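Local coordinates for histidine triad (HIT) protein (Clostridium difficile, PDB 4EGU), which is of unknown function but binds zinc and guanosine monophosphate and, as a histidine triad family member, probably acts on nucleotides through a histidine-linked intermediate, at residues I66-V69 with I70-A74; I53-D57 with K58-I62; I73-K77 with G78-T82. All blocks are in the same frame, centred on the assembly; numbering follows the deposited sequence. Where two conformers were deposited one is given.

How the interactions relate
The three contacts follow one another along a single stretch of chain: 53-57 with 58-62 comes first, then 66-69 with 70-74, then 73-77 with 78-82. All use helix 61-77, which interaction 2 leads into, whose middle turns interaction 1 forms, and which interaction 3 ends. Their centres lie about 18 Å apart for interactions 2 and 1 and about 9 Å for interactions 1 and 3, which share Ile73 and Ala74. The outer two, interactions 2 and 3, have centres about 27 Å apart. Each contact also touches the second subunit, so this helix and its two ends join the antiparallel sheet of one chain to the dimer interface of the histidine triad fold.

Interaction 1 of 3, residues I66-V69 with I70-A74; sequences IHVV and INKIA
The imidazole of His67 carries the methyl end of Ile70 on one face: CD1 stands over the middle of the ring, 4.3 Å above its plane. ND1 of His67 bonds Val63 O, one turn back along the helix, and Tyr103 meets the ring edge-to-face. The amide of Asn71 is the other flat group; its ND2 reaches across to Leu52 O of the second subunit.

Four backbone bonds of ordinary alpha-helical spacing hold the segment, from Ile70 N to Ile66 O (2.9 Å) through Ile73 N to Val69 O (2.9 Å). Ile66 CG2 lies 4.0 Å from Ile70 CD1. Val69 CG1 sits anti to the backbone N (chi1 170°), which brings it to 3.8 Å from Ile73 CD1. Branched aliphatic side chains suit the side that packs on the sheet, where Ile66, Val69 and Ile73 cover strand 39-45 and Ile70 covers strand 84-90. Val68 and Lys72 run side by side, pointing the same way, and both pack on the second subunit.

One nitrogen of each buried polar group, His67 ND1 and Asn71 ND2, is thus met by a backbone carbonyl; since Val63 O can only accept, its bond implies that ND1 carries a proton.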
loop_
_atom_site.group_PDB
_atom_site.type_symbol
_atom_site.label_atom_id
_atom_site.label_comp_id
_atom_site.label_asym_id
_atom_site.label_seq_id
_atom_site.Cartn_x
_atom_site.Cartn_y
_atom_site.Cartn_z
ATOM N N ILE A 66 9.600 3.574 -3.165
ATOM C CA ILE A 66 8.855 4.050 -2.021
ATOM C C ILE A 66 8.821 3.008 -0.906
ATOM O O ILE A 66 8.934 3.354 0.266
ATOM C CB ILE A 66 7.455 4.491 -2.468
ATOM C CG1 ILE A 66 7.547 5.846 -3.197
ATOM C CG2 ILE A 66 6.463 4.526 -1.316
ATOM C CD1 ILE A 66 6.248 6.262 -3.899
ATOM N N HIS A 67 8.637 1.734 -1.262
ATOM C CA HIS A 67 8.595 0.675 -0.254
ATOM C C HIS A 67 9.953 0.396 0.402
ATOM O O HIS A 67 9.992 0.094 1.591
ATOM C CB HIS A 67 7.956 -0.582 -0.813
ATOM C CG HIS A 67 6.453 -0.493 -0.859
ATOM N ND1 HIS A 67 5.750 0.267 -1.761
ATOM C CD2 HIS A 67 5.515 -1.037 -0.043
ATOM C CE1 HIS A 67 4.448 0.159 -1.496
ATOM N NE2 HIS A 67 4.278 -0.631 -0.460
ATOM N N VAL A 68 11.058 0.503 -0.341
ATOM C CA VAL A 68 12.370 0.455 0.295
ATOM C C VAL A 68 12.485 1.591 1.329
ATOM O O VAL A 68 12.967 1.374 2.442
ATOM C CB VAL A 68 13.501 0.522 -0.750
ATOM C CG1 VAL A 68 14.852 0.737 -0.059
ATOM C CG2 VAL A 68 13.498 -0.749 -1.586
ATOM N N VAL A 69 12.039 2.790 0.955
ATOM C CA VAL A 69 12.064 3.932 1.865
ATOM C C VAL A 69 11.217 3.664 3.117
ATOM O O VAL A 69 11.667 3.948 4.226
ATOM C CB VAL A 69 11.648 5.209 1.124
ATOM C CG1 VAL A 69 11.421 6.367 2.092
ATOM C CG2 VAL A 69 12.693 5.554 0.064
ATOM N N ILE A 70 10.013 3.126 2.931
ATOM C CA ILE A 70 9.167 2.803 4.074
ATOM C C ILE A 70 9.915 1.877 5.036
ATOM O O ILE A 70 9.935 2.116 6.244
ATOM C CB ILE A 70 7.845 2.167 3.588
ATOM C CG1 ILE A 70 6.983 3.213 2.882
ATOM C CG2 ILE A 70 7.104 1.501 4.749
ATOM C CD1 ILE A 70 5.785 2.647 2.140
ATOM N N ASN A 71 10.503 0.812 4.508
ATOM C CA ASN A 71 11.196 -0.142 5.362
ATOM C C ASN A 71 12.426 0.501 6.035
ATOM O O ASN A 71 12.719 0.194 7.193
ATOM C CB ASN A 71 11.601 -1.395 4.608
ATOM C CG ASN A 71 10.479 -2.394 4.491
ATOM O OD1 ASN A 71 9.346 -2.170 4.941
ATOM N ND2 ASN A 71 10.801 -3.533 3.902
ATOM N N LYS A 72 13.128 1.387 5.329
ATOM C CA LYS A 72 14.277 2.069 5.927
ATOM C C LYS A 72 13.843 2.930 7.105
ATOM O O LYS A 72 14.540 2.981 8.127
ATOM C CB LYS A 72 14.991 2.927 4.880
ATOM C CG LYS A 72 15.857 2.118 3.929
ATOM C CD LYS A 72 16.562 2.976 2.901
ATOM C CE LYS A 72 17.708 2.243 2.226
ATOM N NZ LYS A 72 18.755 1.865 3.187
ATOM N N ILE A 73 12.726 3.638 6.960
ATOM C CA ILE A 73 12.209 4.466 8.033
ATOM C C ILE A 73 11.784 3.580 9.203
ATOM O O ILE A 73 12.111 3.864 10.360
ATOM C CB ILE A 73 11.053 5.353 7.530
ATOM C CG1 ILE A 73 11.519 6.360 6.479
ATOM C CG2 ILE A 73 10.370 6.072 8.689
ATOM C CD1 ILE A 73 10.369 6.996 5.709
ATOM N N ALA A 74 11.080 2.493 8.908
ATOM C CA ALA A 74 10.643 1.576 9.955
ATOM C C ALA A 74 11.826 1.065 10.770
ATOM O O ALA A 74 11.756 0.979 11.992
ATOM C CB ALA A 74 9.880 0.418 9.350
#

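Interaction 2 of 3, residues I53-D57 with K58-I62; sequences IDIPD and KEMDI
Pro56 and Glu59 meet in a local turn, a tight 3-10 coil through which the loop after strand 39-45 passes into helix 61-77. Two backbone bonds define it, each spanning three residues: Glu59 N to Pro56 O (2.9 Å) and Met60 N to Asp57 O (3.1 Å). The restricted phi of proline (-63°) suits the entry, where it contributes its carbonyl, not an N-H.

The ring of Pro56 is crossed obliquely by the extended side chain of Glu59, whose carboxylate rests against ring atoms CG and CD, Glu59 CD coming within 3.4 Å of Pro56 CG; Glu59 OE1 is bonded to Tyr49 OH. In the histidine triad fold this turn links strand 39-45 to the long helix packed at the subunit interface. Ile62 N bonds Glu59 O (3.2 Å), another three-residue span, leading into it.

Met60 crosses buried Ile55 at about a right angle: its bend at chi2 (62°) sets SD 4.0 Å from Ile55 CG2, and that at chi3 turns CE to 3.7 Å from Ile55 O. Ile62 CG2 touches Ile55 CD1 at 4.2 Å. Tyr49 and Leu101 pack on Ile55, and Met60 O accepts a hydrogen bond from Ser64 OG of the second subunit.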
loop_
_atom_site.group_PDB
_atom_site.type_symbol
_atom_site.label_atom_id
_atom_site.label_comp_id
_atom_site.label_asym_id
_atom_site.label_seq_id
_atom_site.Cartn_x
_atom_site.Cartn_y
_atom_site.Cartn_z
ATOM N N ILE A 53 -3.215 5.029 -10.562
ATOM C CA ILE A 53 -3.618 4.610 -11.910
ATOM C C ILE A 53 -2.977 5.433 -13.011
ATOM O O ILE A 53 -3.063 5.041 -14.180
ATOM C CB ILE A 53 -5.141 4.555 -12.108
ATOM C CG1 ILE A 53 -5.797 5.928 -11.996
ATOM C CG2 ILE A 53 -5.737 3.585 -11.167
ATOM C CD1 ILE A 53 -7.286 5.887 -12.377
ATOM N N ASP A 54 -2.350 6.547 -12.665
ATOM C CA ASP A 54 -1.682 7.394 -13.632
ATOM C C ASP A 54 -0.201 7.047 -13.795
ATOM O O ASP A 54 0.479 7.664 -14.598
ATOM C CB ASP A 54 -1.922 8.839 -13.249
ATOM C CG ASP A 54 -3.412 9.182 -13.307
ATOM O OD1 ASP A 54 -3.992 9.107 -14.407
ATOM O OD2 ASP A 54 -4.011 9.504 -12.252
ATOM N N ILE A 55 0.272 6.034 -13.078
ATOM C CA ILE A 55 1.654 5.595 -13.255
ATOM C C ILE A 55 1.678 4.535 -14.367
ATOM O O ILE A 55 1.052 3.495 -14.217
ATOM C CB ILE A 55 2.233 4.976 -11.975
ATOM C CG1 ILE A 55 2.124 5.895 -10.764
ATOM C CG2 ILE A 55 3.696 4.619 -12.219
ATOM C CD1 ILE A 55 2.521 5.174 -9.519
ATOM N N PRO A 56 2.400 4.790 -15.467
ATOM C CA PRO A 56 2.495 3.726 -16.479
ATOM C C PRO A 56 3.188 2.499 -15.927
ATOM O O PRO A 56 4.055 2.624 -15.054
ATOM C CB PRO A 56 3.325 4.355 -17.602
ATOM C CG PRO A 56 3.916 5.557 -17.044
ATOM C CD PRO A 56 3.176 5.985 -15.826
ATOM N N ASP A 57 2.848 1.320 -16.443
ATOM C CA ASP A 57 3.471 0.095 -15.959
ATOM C C ASP A 57 4.988 0.213 -15.919
ATOM O O ASP A 57 5.605 -0.227 -14.955
ATOM C CB ASP A 57 3.096 -1.107 -16.809
ATOM C CG ASP A 57 1.632 -1.499 -16.695
ATOM O OD1 ASP A 57 0.936 -1.042 -15.768
ATOM O OD2 ASP A 57 1.194 -2.298 -17.543
ATOM N N LYS A 58 5.585 0.795 -16.956
ATOM C CA LYS A 58 7.033 0.801 -17.061
ATOM C C LYS A 58 7.693 1.742 -16.030
ATOM O O LYS A 58 8.902 1.677 -15.866
ATOM C CB LYS A 58 7.484 1.134 -18.481
ATOM C CG LYS A 58 7.302 2.562 -18.863
ATOM C CD LYS A 58 7.804 2.759 -20.288
ATOM C CE LYS A 58 7.909 4.215 -20.671
ATOM N NZ LYS A 58 8.577 4.349 -21.995
ATOM N N GLU A 59 6.902 2.564 -15.330
ATOM C CA GLU A 59 7.397 3.464 -14.286
ATOM C C GLU A 59 7.011 2.998 -12.894
ATOM O O GLU A 59 7.256 3.737 -11.915
ATOM C CB GLU A 59 6.919 4.909 -14.539
ATOM C CG GLU A 59 7.523 5.471 -15.814
ATOM C CD GLU A 59 7.004 6.807 -16.268
ATOM O OE1 GLU A 59 6.299 7.495 -15.513
ATOM O OE2 GLU A 59 7.327 7.164 -17.413
ATOM N N MET A 60 6.481 1.788 -12.759
ATOM C CA MET A 60 5.985 1.354 -11.459
ATOM C C MET A 60 7.100 1.103 -10.461
ATOM O O MET A 60 6.835 0.986 -9.287
ATOM C CB MET A 60 5.094 0.112 -11.601
ATOM C CG MET A 60 4.113 -0.078 -10.441
ATOM S SD MET A 60 2.917 1.233 -10.238
ATOM C CE MET A 60 1.889 0.970 -11.668
ATOM N N ASP A 61 8.346 1.098 -10.897
ATOM C CA ASP A 61 9.461 0.992 -9.984
ATOM C C ASP A 61 9.489 2.121 -8.952
ATOM O O ASP A 61 10.096 1.954 -7.899
ATOM C CB ASP A 61 10.805 0.886 -10.722
ATOM C CG ASP A 61 11.043 2.006 -11.739
ATOM O OD1 ASP A 61 10.218 2.933 -11.889
ATOM O OD2 ASP A 61 12.096 1.946 -12.409
ATOM N N ILE A 62 8.828 3.255 -9.208
ATOM C CA ILE A 62 8.775 4.279 -8.168
ATOM C C ILE A 62 8.091 3.720 -6.922
ATOM O O ILE A 62 8.435 4.094 -5.795
ATOM C CB ILE A 62 8.119 5.581 -8.678
ATOM C CG1 ILE A 62 8.258 6.703 -7.644
ATOM C CG2 ILE A 62 6.666 5.380 -9.035
ATOM C CD1 ILE A 62 9.683 7.061 -7.254
#

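Interaction 3 of 3, residues I73-K77 with G78-T82; sequences IAKEK and GFDQT
Hydrogen bonds converge on Ala74 O at the C-terminal end of helix 61-77. Asp80 N bonds it at 3.1 Å, and Gly78 N approaches to 2.9 Å in a bond that its bent angle makes weak. The chain turns away at Gly78 with positive phi (93°), eased by glycine because it has no CB to press on the carbonyl of Lys77.

The aromatic contact is a CH-pi interaction: Ala74 CA lies over one face of the Phe79 ring, 3.6 Å from its centroid and 21° off the ring normal. Around it are apolar touches, Ala74 CB to Phe79 CE2 at 3.4 Å and, obliquely, Ile73 CG2 to Phe79 CZ at 4.0 Å. The small alanine lets the ring come close to the helix backbone. Phe79 CG lies between backbone N and carbonyl carbon (chi1 62°), which turns the ring back against Ala74.

A water donates to both Lys75 O (3.3 Å) and Asp80 OD2 (2.8 Å).

The contact joins helix 61-77 to the short, weakly bonded helix 79-82. Ile73 packs on Val21 and Tyr22 of strand 20-23, Phe79 on Ile105 and Ala107 of strand 103-107 and on the Tyr39 ring, while Ile53 of the second subunit covers Ala74, Lys75 and Asp80.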
loop_
_atom_site.group_PDB
_atom_site.type_symbol
_atom_site.label_atom_id
_atom_site.label_comp_id
_atom_site.label_asym_id
_atom_site.label_seq_id
_atom_site.Cartn_x
_atom_site.Cartn_y
_atom_site.Cartn_z
ATOM N N ILE A 73 12.726 3.638 6.960
ATOM C CA ILE A 73 12.209 4.466 8.033
ATOM C C ILE A 73 11.784 3.580 9.203
ATOM O O ILE A 73 12.111 3.864 10.360
ATOM C CB ILE A 73 11.053 5.353 7.530
ATOM C CG1 ILE A 73 11.519 6.360 6.479
ATOM C CG2 ILE A 73 10.370 6.072 8.689
ATOM C CD1 ILE A 73 10.369 6.996 5.709
ATOM N N ALA A 74 11.080 2.493 8.908
ATOM C CA ALA A 74 10.643 1.576 9.955
ATOM C C ALA A 74 11.826 1.065 10.770
ATOM O O ALA A 74 11.756 0.979 11.992
ATOM C CB ALA A 74 9.880 0.418 9.350
ATOM N N LYS A 75 12.889 0.673 10.082
ATOM C CA LYS A 75 14.066 0.119 10.770
ATOM C C LYS A 75 14.761 1.154 11.629
ATOM O O LYS A 75 15.180 0.863 12.732
ATOM C CB LYS A 75 15.021 -0.514 9.761
ATOM C CG LYS A 75 14.471 -1.781 9.111
ATOM C CD LYS A 75 15.279 -2.318 7.919
ATOM C CE LYS A 75 14.569 -3.475 7.175
ATOM N NZ LYS A 75 15.258 -3.931 5.918
ATOM N N GLU A 76 14.887 2.377 11.143
ATOM C CA GLU A 76 15.494 3.451 11.902
ATOM C C GLU A 76 14.702 3.764 13.159
ATOM O O GLU A 76 15.238 3.953 14.238
ATOM C CB GLU A 76 15.488 4.699 11.068
ATOM C CG GLU A 76 16.061 5.875 11.786
ATOM C CD GLU A 76 15.780 7.158 11.045
ATOM O OE1 GLU A 76 14.793 7.196 10.285
ATOM O OE2 GLU A 76 16.543 8.125 11.195
ATOM N N LYS A 77 13.383 3.824 13.016
ATOM C CA LYS A 77 12.486 4.285 14.082
ATOM C C LYS A 77 12.070 3.196 15.069
ATOM O O LYS A 77 11.514 3.494 16.110
ATOM C CB LYS A 77 11.232 4.907 13.468
ATOM C CG LYS A 77 11.488 6.151 12.651
ATOM C CD LYS A 77 12.283 7.187 13.433
ATOM C CE LYS A 77 12.157 8.560 12.802
ATOM N NZ LYS A 77 12.670 9.638 13.699
ATOM N N GLY A 78 12.307 1.932 14.721
ATOM C CA GLY A 78 11.971 0.808 15.592
ATOM C C GLY A 78 10.608 0.171 15.368
ATOM O O GLY A 78 10.257 -0.845 16.006
ATOM N N PHE A 79 9.809 0.758 14.489
ATOM C CA PHE A 79 8.513 0.152 14.248
ATOM C C PHE A 79 8.568 -0.989 13.234
ATOM O O PHE A 79 7.544 -1.601 12.937
ATOM C CB PHE A 79 7.389 1.179 13.986
ATOM C CG PHE A 79 7.570 2.041 12.758
ATOM C CD1 PHE A 79 8.003 3.355 12.874
ATOM C CD2 PHE A 79 7.227 1.569 11.500
ATOM C CE1 PHE A 79 8.132 4.162 11.755
ATOM C CE2 PHE A 79 7.354 2.373 10.380
ATOM C CZ PHE A 79 7.807 3.668 10.507
ATOM N N ASP A 80 9.771 -1.318 12.759
ATOM C CA ASP A 80 9.965 -2.586 12.083
ATOM C C ASP A 80 9.565 -3.782 12.957
ATOM O O ASP A 80 9.033 -4.773 12.472
ATOM C CB ASP A 80 11.406 -2.762 11.557
ATOM C CG ASP A 80 12.494 -2.757 12.634
ATOM O OD1 ASP A 80 12.335 -2.059 13.652
ATOM O OD2 ASP A 80 13.544 -3.406 12.403
ATOM N N GLN A 81 9.832 -3.681 14.253
ATOM C CA GLN A 81 9.572 -4.755 15.222
ATOM C C GLN A 81 8.133 -4.762 15.739
ATOM O O GLN A 81 7.568 -5.803 16.030
ATOM C CB GLN A 81 10.569 -4.650 16.394
ATOM C CG GLN A 81 11.997 -4.995 15.986
ATOM C CD GLN A 81 12.184 -6.484 15.669
ATOM O OE1 GLN A 81 11.258 -7.286 15.816
ATOM N NE2 GLN A 81 13.386 -6.852 15.233
ATOM N N THR A 82 7.537 -3.585 15.843
ATOM C CA THR A 82 6.217 -3.458 16.436
ATOM C C THR A 82 5.096 -3.551 15.402
ATOM O O THR A 82 4.009 -4.023 15.741
ATOM C CB THR A 82 6.098 -2.164 17.278
ATOM O OG1 THR A 82 6.526 -1.051 16.482
ATOM C CG2 THR A 82 6.947 -2.250 18.508
HETATM O O HOH W 1 16.092 -2.294 12.731
#